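Local coordinates for cobalamin biosynthesis protein (cbiD) (PDB 1SR8), which probably catalyses the S-adenosyl-L-methionine-dependent methylation of C-1 in cobalt-precorrin-5B, giving cobalt-precorrin-6A on the anaerobic route to adenosylcobalamin, at residues L8-E13 against A205-R210. Residues are numbered along the deposited sequence; the frame is centred on the assembly and turned at random.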
loop_
_atom_site.group_PDB
_atom_site.type_symbol
_atom_site.label_atom_id
_atom_site.label_comp_id
_atom_site.label_asym_id
_atom_site.label_seq_id
_atom_site.Cartn_x
_atom_site.Cartn_y
_atom_site.Cartn_z
ATOM N N LEU A 8 -0.839 6.692 11.645
ATOM C CA LEU A 8 -1.234 7.263 12.935
ATOM C C LEU A 8 -0.309 8.198 13.725
ATOM O O LEU A 8 -0.580 8.495 14.892
ATOM C CB LEU A 8 -1.680 6.121 13.853
ATOM C CG LEU A 8 -3.134 5.646 13.743
ATOM C CD1 LEU A 8 -3.638 5.694 12.320
ATOM C CD2 LEU A 8 -3.224 4.245 14.303
ATOM N N TYR A 9 0.774 8.665 13.122
ATOM C CA TYR A 9 1.649 9.581 13.836
ATOM C C TYR A 9 1.079 10.984 13.673
ATOM O O TYR A 9 0.169 11.214 12.864
ATOM C CB TYR A 9 3.078 9.519 13.288
ATOM C CG TYR A 9 3.165 9.562 11.776
ATOM C CD1 TYR A 9 2.744 10.685 11.058
ATOM C CD2 TYR A 9 3.661 8.471 11.058
ATOM C CE1 TYR A 9 2.812 10.721 9.666
ATOM C CE2 TYR A 9 3.733 8.498 9.665
ATOM C CZ TYR A 9 3.306 9.626 8.977
ATOM O OH TYR A 9 3.375 9.648 7.601
ATOM N N ARG A 10 1.607 11.917 14.453
ATOM C CA ARG A 10 1.159 13.296 14.395
ATOM C C ARG A 10 2.117 14.126 13.560
ATOM O O ARG A 10 3.313 13.840 13.492
ATOM C CB ARG A 10 1.082 13.882 15.799
ATOM C CG ARG A 10 0.926 15.376 15.812
ATOM C CD ARG A 10 1.025 15.947 17.208
ATOM N NE ARG A 10 0.625 17.346 17.205
ATOM C CZ ARG A 10 0.296 18.032 18.293
ATOM N NH1 ARG A 10 0.323 17.451 19.486
ATOM N NH2 ARG A 10 -0.084 19.299 18.185
ATOM N N TYR A 11 1.577 15.152 12.915
ATOM C CA TYR A 11 2.389 16.040 12.101
ATOM C C TYR A 11 2.729 17.278 12.920
ATOM O O TYR A 11 1.871 17.821 13.620
ATOM C CB TYR A 11 1.641 16.453 10.827
ATOM C CG TYR A 11 1.549 15.360 9.780
ATOM C CD1 TYR A 11 0.407 14.571 9.656
ATOM C CD2 TYR A 11 2.616 15.113 8.914
ATOM C CE1 TYR A 11 0.327 13.566 8.694
ATOM C CE2 TYR A 11 2.548 14.111 7.952
ATOM C CZ TYR A 11 1.405 13.342 7.847
ATOM O OH TYR A 11 1.348 12.342 6.897
ATOM N N PRO A 12 3.996 17.725 12.863
ATOM C CA PRO A 12 4.423 18.913 13.608
ATOM C C PRO A 12 3.478 20.065 13.273
ATOM O O PRO A 12 3.313 20.409 12.103
ATOM C CB PRO A 12 5.835 19.150 13.083
ATOM C CG PRO A 12 6.315 17.765 12.812
ATOM C CD PRO A 12 5.127 17.138 12.125
ATOM N N GLU A 13 2.854 20.659 14.284
ATOM C CA GLU A 13 1.920 21.749 14.030
ATOM C C GLU A 13 2.516 22.898 13.223
ATOM O O GLU A 13 1.798 23.633 12.557
ATOM C CB GLU A 13 1.361 22.302 15.337
ATOM C CG GLU A 13 0.284 23.342 15.098
ATOM C CD GLU A 13 -0.125 24.069 16.356
ATOM O OE1 GLU A 13 0.745 24.738 16.966
ATOM O OE2 GLU A 13 -1.318 23.973 16.726
ATOM N N ALA A 205 9.163 11.268 13.751
ATOM C CA ALA A 205 9.427 10.348 14.852
ATOM C C ALA A 205 10.191 11.016 15.987
ATOM O O ALA A 205 10.365 10.427 17.049
ATOM C CB ALA A 205 10.202 9.142 14.344
ATOM N N MET A 206 10.647 12.241 15.759
ATOM C CA MET A 206 11.387 12.976 16.779
ATOM C C MET A 206 10.430 13.560 17.813
ATOM O O MET A 206 10.858 14.045 18.853
ATOM C CB MET A 206 12.195 14.106 16.141
ATOM C CG MET A 206 13.214 13.638 15.127
ATOM S SD MET A 206 14.821 13.268 15.808
ATOM C CE MET A 206 15.778 13.976 14.577
ATOM N N GLN A 207 9.134 13.523 17.523
ATOM C CA GLN A 207 8.143 14.048 18.456
ATOM C C GLN A 207 7.858 13.025 19.544
ATOM O O GLN A 207 7.134 13.308 20.491
ATOM C CB GLN A 207 6.832 14.348 17.738
ATOM C CG GLN A 207 6.922 15.382 16.663
ATOM C CD GLN A 207 5.723 15.335 15.745
ATOM O OE1 GLN A 207 5.601 14.427 14.924
ATOM N NE2 GLN A 207 4.815 16.303 15.888
ATOM N N TYR A 208 8.425 11.833 19.401
ATOM C CA TYR A 208 8.198 10.749 20.355
ATOM C C TYR A 208 9.507 10.272 20.940
ATOM O O TYR A 208 10.503 10.152 20.229
ATOM C CB TYR A 208 7.500 9.580 19.650
ATOM C CG TYR A 208 6.191 9.966 19.008
ATOM C CD1 TYR A 208 5.009 9.949 19.741
ATOM C CD2 TYR A 208 6.135 10.373 17.670
ATOM C CE1 TYR A 208 3.793 10.323 19.168
ATOM C CE2 TYR A 208 4.916 10.756 17.077
ATOM C CZ TYR A 208 3.748 10.725 17.839
ATOM O OH TYR A 208 2.534 11.082 17.292
ATOM N N HIS A 209 9.507 9.990 22.236
ATOM C CA HIS A 209 10.723 9.526 22.879
ATOM C C HIS A 209 10.976 8.060 22.537
ATOM O O HIS A 209 12.094 7.677 22.189
ATOM C CB HIS A 209 10.642 9.702 24.400
ATOM C CG HIS A 209 11.865 9.229 25.117
ATOM N ND1 HIS A 209 13.110 9.774 24.894
ATOM C CD2 HIS A 209 12.047 8.215 25.996
ATOM C CE1 HIS A 209 14.010 9.113 25.602
ATOM N NE2 HIS A 209 13.390 8.162 26.279
ATOM N N ARG A 210 9.927 7.247 22.630
ATOM C CA ARG A 210 10.030 5.826 22.332
ATOM C C ARG A 210 9.401 5.548 20.973
ATOM O O ARG A 210 8.286 5.981 20.700
ATOM C CB ARG A 210 9.317 5.016 23.417
ATOM C CG ARG A 210 9.753 5.389 24.829
ATOM C CD ARG A 210 9.142 4.478 25.895
ATOM N NE ARG A 210 9.478 4.920 27.252
ATOM C CZ ARG A 210 8.869 5.918 27.894
ATOM N NH1 ARG A 210 7.879 6.582 27.309
ATOM N NH2 ARG A 210 9.254 6.265 29.120
#
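Arg10 N donates a hydrogen bond to the phenol oxygen of Tyr208, with Arg10 N and Tyr208 OH 3.1 Å apart and an N-H...O angle of 138°, so the bond is clearly bent. Arg10 N lies at the edge of the Tyr208 ring, near its plane, and a backbone amide of the N-terminal loop is thereby tied to a side chain of the loop 205-210. Tyr208 CG stands anti to its own carbonyl carbon (chi1 -57°), which sends the ring off toward the N-terminal loop. The same residue's oxygen also packs on aliphatic carbon, with Tyr208 OH 3.5 Å from Arg10 CB, while Tyr9 CB comes obliquely to the ring, 4.4 Å from Tyr208 CE2. The Gln207 chain, extended beyond CG (chi2 163°), crosses both the Arg10 side chain and the Pro12 ring at about a right angle. Gln207 CD sits 3.6 Å from Arg10 O and 3.9 Å from Pro12 CG, so the amide group packs against both the Arg10 carbonyl and the Pro12 ring. An alanine here would probably open a gap beside Pro12 and the Arg10 methylenes, leaving Tyr208 to carry most of the contact. Side chains do the bridging, since the backbones stay apart: Pro12 CA and Gln207 CA are separated by 7.8 Å. Beyond the interface, the side chains of Tyr9 and Tyr11 touch strand 30-33, and Tyr11 OH is hydrogen-bonded to Asp4 OD1. The contact thus lays the loop preceding helix 21-26 against the turn leading from helix 195-204 into strand 210-214 of the four-stranded parallel sheet, where Tyr208 also touches Gln231 of strand 231-234.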